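Local coordinates for protein glucose-6-phosphate 1-dehydrogenase (Kluyveromyces lactis, PDB 7E6I) that catalyses the NADP+-dependent oxidation of glucose 6-phosphate to 6-phosphogluconolactone, the rate-limiting first step of the oxidative pentose phosphate pathway, at residues 41-46 with 101-106; 6-11 with 111-116; 24-29 with 78-83. All coordinates share one frame; numbering follows the deposited sequence.

Contact 1: residues 41-46 with 101-106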
loop_
_atom_site.group_PDB
_atom_site.type_symbol
_atom_site.label_atom_id
_atom_site.label_comp_id
_atom_site.label_asym_id
_atom_site.label_seq_id
_atom_site.Cartn_x
_atom_site.Cartn_y
_atom_site.Cartn_z
ATOM N N THR A 41 13.755 2.069 26.127
ATOM C CA THR A 41 15.142 2.469 25.939
ATOM C C THR A 41 15.455 2.879 24.510
ATOM O O THR A 41 16.628 2.878 24.118
ATOM C CB THR A 41 16.076 1.338 26.361
ATOM O OG1 THR A 41 16.106 0.335 25.340
ATOM C CG2 THR A 41 15.597 0.733 27.658
ATOM N N THR A 42 14.442 3.229 23.728
ATOM C CA THR A 42 14.620 3.545 22.321
ATOM C C THR A 42 14.911 5.029 22.184
ATOM O O THR A 42 14.171 5.857 22.726
ATOM C CB THR A 42 13.357 3.196 21.526
ATOM O OG1 THR A 42 13.167 1.774 21.509
ATOM C CG2 THR A 42 13.461 3.712 20.094
ATOM N N LYS A 43 15.966 5.375 21.449
ATOM C CA LYS A 43 16.274 6.781 21.208
ATOM C C LYS A 43 15.680 7.224 19.872
ATOM O O LYS A 43 16.085 6.740 18.812
ATOM C CB LYS A 43 17.782 7.038 21.246
ATOM C CG LYS A 43 18.115 8.527 21.304
ATOM C CD LYS A 43 19.459 8.815 21.969
ATOM C CE LYS A 43 19.667 10.307 22.162
ATOM N NZ LYS A 43 18.460 11.076 21.730
ATOM N N ILE A 44 14.733 8.155 19.924
ATOM C CA ILE A 44 14.067 8.661 18.729
ATOM C C ILE A 44 14.626 10.038 18.403
ATOM O O ILE A 44 14.502 10.972 19.205
ATOM C CB ILE A 44 12.546 8.711 18.916
ATOM C CG1 ILE A 44 12.044 7.362 19.421
ATOM C CG2 ILE A 44 11.875 9.029 17.616
ATOM C CD1 ILE A 44 10.552 7.271 19.510
ATOM N N ILE A 45 15.222 10.168 17.217
ATOM C CA ILE A 45 15.898 11.390 16.774
ATOM C C ILE A 45 15.265 11.870 15.471
ATOM O O ILE A 45 15.263 11.136 14.469
ATOM C CB ILE A 45 17.400 11.166 16.559
ATOM C CG1 ILE A 45 18.081 10.644 17.819
ATOM C CG2 ILE A 45 18.047 12.440 16.090
ATOM C CD1 ILE A 45 19.518 10.246 17.572
ATOM N N GLY A 46 14.781 13.105 15.465
ATOM C CA GLY A 46 14.276 13.726 14.265
ATOM C C GLY A 46 15.315 14.653 13.668
ATOM O O GLY A 46 15.807 15.555 14.340
ATOM N N LYS A 101 26.330 11.097 14.097
ATOM C CA LYS A 101 27.161 9.968 14.503
ATOM C C LYS A 101 27.652 10.114 15.935
ATOM O O LYS A 101 27.852 9.112 16.626
ATOM C CB LYS A 101 28.340 9.823 13.535
ATOM C CG LYS A 101 29.410 8.783 13.896
ATOM C CD LYS A 101 30.299 8.543 12.671
ATOM C CE LYS A 101 31.734 8.185 13.007
ATOM N NZ LYS A 101 31.856 7.213 14.133
ATOM N N LYS A 102 27.825 11.353 16.410
ATOM C CA LYS A 102 28.317 11.574 17.768
ATOM C C LYS A 102 27.203 11.429 18.798
ATOM O O LYS A 102 27.382 10.763 19.823
ATOM C CB LYS A 102 28.970 12.953 17.882
ATOM N N ILE A 103 26.051 12.059 18.551
ATOM C CA ILE A 103 24.897 11.860 19.426
ATOM C C ILE A 103 24.623 10.375 19.615
ATOM O O ILE A 103 24.369 9.911 20.734
ATOM C CB ILE A 103 23.661 12.586 18.863
ATOM C CG1 ILE A 103 24.045 13.966 18.326
ATOM C CG2 ILE A 103 22.560 12.687 19.923
ATOM C CD1 ILE A 103 22.859 14.839 17.984
ATOM N N ILE A 104 24.694 9.600 18.529
ATOM C CA ILE A 104 24.291 8.199 18.593
ATOM C C ILE A 104 25.332 7.372 19.336
ATOM O O ILE A 104 24.998 6.569 20.216
ATOM C CB ILE A 104 24.026 7.646 17.176
ATOM C CG1 ILE A 104 22.720 8.215 16.614
ATOM C CG2 ILE A 104 23.972 6.118 17.187
ATOM C CD1 ILE A 104 22.448 7.823 15.183
ATOM N N GLU A 105 26.609 7.558 19.004
ATOM C CA GLU A 105 27.661 6.817 19.695
ATOM C C GLU A 105 27.734 7.187 21.172
ATOM O O GLU A 105 28.082 6.343 22.006
ATOM C CB GLU A 105 28.995 7.057 18.995
ATOM C CG GLU A 105 29.084 6.380 17.634
ATOM C CD GLU A 105 30.398 6.639 16.907
ATOM O OE1 GLU A 105 30.739 5.849 15.998
ATOM O OE2 GLU A 105 31.088 7.636 17.225
ATOM N N GLU A 106 27.404 8.434 21.519
ATOM C CA GLU A 106 27.297 8.814 22.925
ATOM C C GLU A 106 26.243 7.978 23.636
ATOM O O GLU A 106 26.491 7.432 24.716
ATOM C CB GLU A 106 26.955 10.299 23.047
ATOM C CG GLU A 106 28.156 11.216 23.121
ATOM C CD GLU A 106 27.874 12.504 23.890
ATOM O OE1 GLU A 106 27.135 13.378 23.372
ATOM O OE2 GLU A 106 28.401 12.645 25.014
#
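Ile103, on the helical segment 101-106, meets the aliphatic chain of Lys43 on the strand side of the interface. The touch is light: CG2 of Ile103 stands 4.4 Å from CE of Lys43, the last methylene of the lysine. Lys43 reaches this far because its CG lies anti to the backbone N (chi1 -167°) and the chain stays extended as far as CE. Ile103 also borders His87 of strand 84-88, and Lys43 leans on Phe107 one turn further along the helix.

Next in sequence, Ile104 supplies the more buried half of the contact. Its CG1 packs 3.9 Å from CD1 of Ile45, the two branched chains crossing at a slant. The reach comes from Ile45: its CG1 is set beside the backbone N (chi1 -57°), and a trans second torsion carries CD1 out toward the helix. Val10 touches both isoleucines, and Leu100 adds to the apolar layer on the Ile45 side. No hydrogen bond joins the segments; dispersion and the exclusion of water hold them, with the backbones well separated (CA of Lys43 to CA of Ile104, 8.6 Å).

Glu105 then pairs with Lys101, one turn before it, in a salt bridge, NZ to OE1 2.6 Å, met on the syn side of the carboxylate but 34° out of its plane. Lys43 and Ile45 alternate with Ile44, which points to the other face of the sheet, where it meets Phe80. This is the packing of a Rossmann fold: the helix of the crossover from strand 84-88 to strand 117-122 lies over strand 43-48.

Contact 2: residues 6-11 with 111-116; sequences DENTVI and KKVDEP
Asn8 and Lys111 bring the two backbones nearest each other, 7.1 Å between their CA atoms, where Asn8 adopts left-handed helical angles (phi 60°, psi 26°) and Lys111 is the first residue to leave the preceding helix. The side-chain amide of Asn8 lies flat against the stem of Lys111. CB of Lys111 stands over the amide, 3.7 Å from Asn8 CG and equally far from its OD1 and ND2. The next methylene follows, Lys111 CG approaching Asn8 OD1 to 3.6 Å, so an aliphatic chain rests on a polar plane without any hydrogen bond between them.

Val113 joins from the same side, nearer the root of the side chain: its CG2 lies 3.8 Å from Asn8 CB, because chi1 of 170° sends CG1 anti to the backbone N and leaves CG2 to meet the asparagine. Replacing Asn8 with an alanine would keep CB against Val113 but take the amide from beneath Lys111, which would probably open a gap there and free the lysine stem to shift.

Asn8 N is held by Thr41 OG1, and its side chain also touches Phe107, while a weak bond runs from Thr9 OG1 to Asp6 O within the same segment. The site is a surface seam of the Rossmann fold, where the lead-in to strand 10-14 packs against the loop running from helix 94-110 into the adjacent strand 117-122.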
loop_
_atom_site.group_PDB
_atom_site.type_symbol
_atom_site.label_atom_id
_atom_site.label_comp_id
_atom_site.label_asym_id
_atom_site.label_seq_id
_atom_site.Cartn_x
_atom_site.Cartn_y
_atom_site.Cartn_z
ATOM N N ASP A 6 15.284 -4.320 19.946
ATOM C CA ASP A 6 14.521 -4.128 21.176
ATOM C C ASP A 6 15.123 -3.001 22.010
ATOM O O ASP A 6 14.629 -1.872 21.974
ATOM C CB ASP A 6 14.469 -5.429 21.983
ATOM C CG ASP A 6 13.287 -5.486 22.957
ATOM O OD1 ASP A 6 12.512 -4.503 23.048
ATOM O OD2 ASP A 6 13.137 -6.530 23.639
ATOM N N GLU A 7 16.200 -3.284 22.737
ATOM C CA GLU A 7 16.775 -2.333 23.688
ATOM C C GLU A 7 17.820 -1.448 23.021
ATOM O O GLU A 7 18.611 -1.908 22.195
ATOM C CB GLU A 7 17.414 -3.061 24.875
ATOM C CG GLU A 7 16.731 -4.367 25.288
ATOM C CD GLU A 7 17.075 -5.565 24.373
ATOM O OE1 GLU A 7 18.162 -5.562 23.746
ATOM O OE2 GLU A 7 16.252 -6.512 24.280
ATOM N N ASN A 8 17.807 -0.166 23.387
ATOM C CA ASN A 8 18.840 0.792 22.980
ATOM C C ASN A 8 18.928 0.944 21.464
ATOM O O ASN A 8 19.978 1.304 20.921
ATOM C CB ASN A 8 20.201 0.410 23.571
ATOM C CG ASN A 8 20.114 0.092 25.046
ATOM O OD1 ASN A 8 19.423 0.784 25.796
ATOM N ND2 ASN A 8 20.776 -0.981 25.464
ATOM N N THR A 9 17.825 0.686 20.772
ATOM C CA THR A 9 17.736 0.996 19.357
ATOM C C THR A 9 17.539 2.492 19.156
ATOM O O THR A 9 16.759 3.140 19.862
ATOM C CB THR A 9 16.589 0.222 18.719
ATOM O OG1 THR A 9 15.504 0.136 19.651
ATOM C CG2 THR A 9 17.038 -1.161 18.426
ATOM N N VAL A 10 18.263 3.048 18.195
ATOM C CA VAL A 10 18.106 4.448 17.836
ATOM C C VAL A 10 17.365 4.511 16.506
ATOM O O VAL A 10 17.798 3.932 15.500
ATOM C CB VAL A 10 19.456 5.184 17.792
ATOM C CG1 VAL A 10 20.520 4.291 17.195
ATOM C CG2 VAL A 10 19.336 6.515 17.027
ATOM N N ILE A 11 16.225 5.183 16.518
ATOM C CA ILE A 11 15.436 5.427 15.326
ATOM C C ILE A 11 15.634 6.887 14.954
ATOM O O ILE A 11 15.252 7.782 15.718
ATOM C CB ILE A 11 13.954 5.102 15.567
ATOM C CG1 ILE A 11 13.776 3.612 15.866
ATOM C CG2 ILE A 11 13.107 5.515 14.391
ATOM C CD1 ILE A 11 12.414 3.269 16.478
ATOM N N LYS A 111 24.693 3.418 27.297
ATOM C CA LYS A 111 24.188 2.055 27.434
ATOM C C LYS A 111 25.224 1.126 26.825
ATOM O O LYS A 111 25.733 1.396 25.735
ATOM C CB LYS A 111 22.839 1.877 26.730
ATOM C CG LYS A 111 21.969 3.116 26.726
ATOM C CD LYS A 111 21.305 3.292 28.076
ATOM C CE LYS A 111 20.239 4.367 28.038
ATOM N NZ LYS A 111 18.978 3.886 28.666
ATOM N N LYS A 112 25.561 0.060 27.526
ATOM C CA LYS A 112 26.627 -0.811 27.046
ATOM C C LYS A 112 26.120 -1.522 25.804
ATOM O O LYS A 112 25.405 -2.523 25.898
ATOM C CB LYS A 112 27.057 -1.801 28.124
ATOM C CG LYS A 112 27.708 -1.171 29.367
ATOM C CD LYS A 112 26.682 -0.622 30.368
ATOM C CE LYS A 112 27.325 -0.193 31.682
ATOM N NZ LYS A 112 26.862 1.159 32.103
ATOM N N VAL A 113 26.467 -0.998 24.630
ATOM C CA VAL A 113 26.022 -1.563 23.360
ATOM C C VAL A 113 27.238 -2.109 22.626
ATOM O O VAL A 113 28.144 -1.348 22.265
ATOM C CB VAL A 113 25.278 -0.533 22.493
ATOM C CG1 VAL A 113 25.063 -1.085 21.091
ATOM C CG2 VAL A 113 23.944 -0.165 23.117
ATOM N N ASP A 114 27.255 -3.426 22.408
ATOM C CA ASP A 114 28.275 -4.084 21.600
ATOM C C ASP A 114 27.896 -4.166 20.129
ATOM O O ASP A 114 28.775 -4.366 19.282
ATOM C CB ASP A 114 28.529 -5.505 22.115
ATOM C CG ASP A 114 29.549 -5.547 23.226
ATOM O OD1 ASP A 114 30.651 -4.987 23.032
ATOM O OD2 ASP A 114 29.254 -6.139 24.289
ATOM N N GLU A 115 26.610 -4.034 19.818
ATOM C CA GLU A 115 26.102 -4.136 18.452
ATOM C C GLU A 115 25.069 -3.037 18.262
ATOM O O GLU A 115 23.907 -3.187 18.676
ATOM C CB GLU A 115 25.486 -5.506 18.190
ATOM C CG GLU A 115 24.951 -5.695 16.797
ATOM C CD GLU A 115 24.349 -7.076 16.618
ATOM O OE1 GLU A 115 23.305 -7.364 17.250
ATOM O OE2 GLU A 115 24.936 -7.883 15.866
ATOM N N PRO A 116 25.452 -1.915 17.665
ATOM C CA PRO A 116 24.466 -0.868 17.374
ATOM C C PRO A 116 23.308 -1.410 16.538
ATOM O O PRO A 116 23.507 -2.141 15.562
ATOM C CB PRO A 116 25.281 0.181 16.605
ATOM C CG PRO A 116 26.714 -0.131 16.892
ATOM C CD PRO A 116 26.798 -1.594 17.164
#

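Contact 3: residues 24-29 with 78-83; sequences KTFPAL and NEFLSM
The far end of the Phe80 ring, CZ, comes up to the edge of the Phe26 ring, near its plane, with CD1 of Phe26 4.4 Å away. From the Phe80 side the neighbours lie obliquely: CB of Leu29 is 3.7 Å from Phe80 CZ, and the carbonyl O of Phe26 is 3.8 Å from that same carbon. The other positions of this end share the packing, Phe80 CE1 lying 3.8 Å from the backbone C of Leu29. One aromatic carbon thus rests among a ring edge and a peptide oxygen of Phe26 and, three residues on, the CB of Leu29. Phe80 gets there because its CG is anti to the backbone N (chi1 174°), which extends the ring straight across to the other helix. The backbones stay correspondingly far apart, 8.8 Å between the CA atoms of Leu29 and Phe80.

The contact belongs to the dinucleotide-binding half of the Rossmann fold: helix 19-34 follows strand 10-14 and the glycine-rich turn that, by similarity, binds NADP+, and helix 74-83 lies beside it on the same face of the parallel sheet. Phe26 also touches Ser21, a residue of that predicted site.

Leu29 offers CB to Phe80 while its side chain packs on Ile11 and Ile13 of the sheet beneath. The Phe80 ring is hemmed further by Phe30, whose plane is turned about 55° to it, and by Tyr33. Phe26, Leu29 and Phe80 are all buried, and no hydrogen bond crosses between the helices. Helix 19-34 is kinked at Pro27, whose N has no bond to the preceding turn. On the facing helix, Ser82 OG bonds back to Glu79 O at 2.9 Å and Met83 N to Phe80 O.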
loop_
_atom_site.group_PDB
_atom_site.type_symbol
_atom_site.label_atom_id
_atom_site.label_comp_id
_atom_site.label_asym_id
_atom_site.label_seq_id
_atom_site.Cartn_x
_atom_site.Cartn_y
_atom_site.Cartn_z
ATOM N N LYS A 24 2.225 10.963 10.493
ATOM C CA LYS A 24 2.169 9.517 10.294
ATOM C C LYS A 24 3.303 8.782 10.998
ATOM O O LYS A 24 3.051 7.847 11.767
ATOM C CB LYS A 24 2.173 9.186 8.803
ATOM C CG LYS A 24 0.970 9.747 8.063
ATOM C CD LYS A 24 -0.130 8.704 7.946
ATOM C CE LYS A 24 -1.415 9.292 7.381
ATOM N NZ LYS A 24 -2.278 8.215 6.809
ATOM N N THR A 25 4.553 9.185 10.748
ATOM C CA THR A 25 5.674 8.427 11.298
ATOM C C THR A 25 5.700 8.509 12.817
ATOM O O THR A 25 5.698 7.479 13.506
ATOM C CB THR A 25 6.997 8.921 10.717
ATOM O OG1 THR A 25 6.826 9.229 9.329
ATOM C CG2 THR A 25 8.078 7.852 10.885
ATOM N N PHE A 26 5.716 9.725 13.360
ATOM C CA PHE A 26 5.759 9.879 14.807
ATOM C C PHE A 26 4.477 9.371 15.458
ATOM O O PHE A 26 4.553 8.676 16.481
ATOM C CB PHE A 26 6.054 11.333 15.184
ATOM C CG PHE A 26 7.519 11.649 15.169
ATOM C CD1 PHE A 26 8.303 11.410 16.289
ATOM C CD2 PHE A 26 8.131 12.111 14.012
ATOM C CE1 PHE A 26 9.668 11.672 16.268
ATOM C CE2 PHE A 26 9.491 12.374 13.983
ATOM C CZ PHE A 26 10.258 12.153 15.115
ATOM N N PRO A 27 3.287 9.664 14.913
ATOM C CA PRO A 27 2.088 9.036 15.489
ATOM C C PRO A 27 2.147 7.514 15.483
ATOM O O PRO A 27 1.660 6.877 16.429
ATOM C CB PRO A 27 0.953 9.590 14.617
ATOM C CG PRO A 27 1.459 10.913 14.162
ATOM C CD PRO A 27 2.927 10.707 13.933
ATOM N N ALA A 28 2.753 6.909 14.455
ATOM C CA ALA A 28 2.863 5.454 14.434
ATOM C C ALA A 28 3.840 4.966 15.493
ATOM O O ALA A 28 3.592 3.954 16.160
ATOM C CB ALA A 28 3.289 4.960 13.049
ATOM N N LEU A 29 4.973 5.656 15.638
ATOM C CA LEU A 29 5.913 5.301 16.693
ATOM C C LEU A 29 5.243 5.367 18.054
ATOM O O LEU A 29 5.494 4.519 18.917
ATOM C CB LEU A 29 7.122 6.229 16.665
ATOM C CG LEU A 29 8.224 5.851 15.692
ATOM C CD1 LEU A 29 9.275 6.949 15.646
ATOM C CD2 LEU A 29 8.828 4.547 16.125
ATOM N N ASN A 78 3.430 11.936 27.312
ATOM C CA ASN A 78 4.595 12.675 27.789
ATOM C C ASN A 78 5.809 11.768 27.904
ATOM O O ASN A 78 6.934 12.192 27.619
ATOM C CB ASN A 78 4.289 13.340 29.127
ATOM C CG ASN A 78 3.055 14.210 29.068
ATOM O OD1 ASN A 78 2.893 15.031 28.160
ATOM N ND2 ASN A 78 2.169 14.035 30.039
ATOM N N GLU A 79 5.598 10.520 28.325
ATOM C CA GLU A 79 6.672 9.532 28.313
ATOM C C GLU A 79 7.322 9.455 26.938
ATOM O O GLU A 79 8.547 9.562 26.802
ATOM C CB GLU A 79 6.114 8.168 28.701
ATOM C CG GLU A 79 6.298 7.776 30.130
ATOM C CD GLU A 79 5.615 6.464 30.425
ATOM O OE1 GLU A 79 4.423 6.332 30.073
ATOM O OE2 GLU A 79 6.271 5.561 30.988
ATOM N N PHE A 80 6.496 9.284 25.901
ATOM C CA PHE A 80 6.997 9.127 24.540
ATOM C C PHE A 80 7.752 10.370 24.074
ATOM O O PHE A 80 8.868 10.271 23.547
ATOM C CB PHE A 80 5.828 8.820 23.606
ATOM C CG PHE A 80 6.201 8.776 22.160
ATOM C CD1 PHE A 80 6.920 7.706 21.649
ATOM C CD2 PHE A 80 5.837 9.805 21.306
ATOM C CE1 PHE A 80 7.267 7.663 20.318
ATOM C CE2 PHE A 80 6.181 9.763 19.969
ATOM C CZ PHE A 80 6.896 8.692 19.474
ATOM N N LEU A 81 7.148 11.552 24.247
ATOM C CA LEU A 81 7.789 12.790 23.812
ATOM C C LEU A 81 9.168 12.946 24.436
ATOM O O LEU A 81 10.098 13.443 23.795
ATOM C CB LEU A 81 6.901 13.989 24.152
ATOM C CG LEU A 81 5.564 14.035 23.402
ATOM C CD1 LEU A 81 4.896 15.399 23.507
ATOM C CD2 LEU A 81 5.784 13.683 21.951
ATOM N N SER A 82 9.327 12.493 25.678
ATOM C CA SER A 82 10.619 12.587 26.343
ATOM C C SER A 82 11.681 11.704 25.697
ATOM O O SER A 82 12.872 11.938 25.915
ATOM C CB SER A 82 10.475 12.225 27.820
ATOM O OG SER A 82 10.870 10.885 28.045
ATOM N N MET A 83 11.291 10.694 24.921
ATOM C CA MET A 83 12.256 9.890 24.176
ATOM C C MET A 83 12.642 10.512 22.843
ATOM O O MET A 83 13.583 10.034 22.200
ATOM C CB MET A 83 11.700 8.484 23.942
ATOM C CG MET A 83 10.718 8.055 25.002
ATOM S SD MET A 83 9.952 6.454 24.666
ATOM C CE MET A 83 11.372 5.443 24.302
#

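Overall arrangement
All three contacts belong to the N-terminal Rossmann domain and its six-stranded parallel sheet. Contacts 1 and 2 have centres about 9 Å apart and share neighbouring strands, 43-48 and 10-14; helix 94-110 takes part in the first and leads into the loop of the second. Contact 3 lies about 15 Å from contact 1 and 18 Å from contact 2, joined to them through Ile44 and Ile11. Along the chain, contact 2 encloses both others, whose segments alternate in the order 24-29, 41-46, 78-83, 101-106. Contact 1 sets a helix on one face, contact 3 joins two helices on the other, and contact 2 lies where strand 10-14 begins, all around the sheet carrying the predicted NADP+ site.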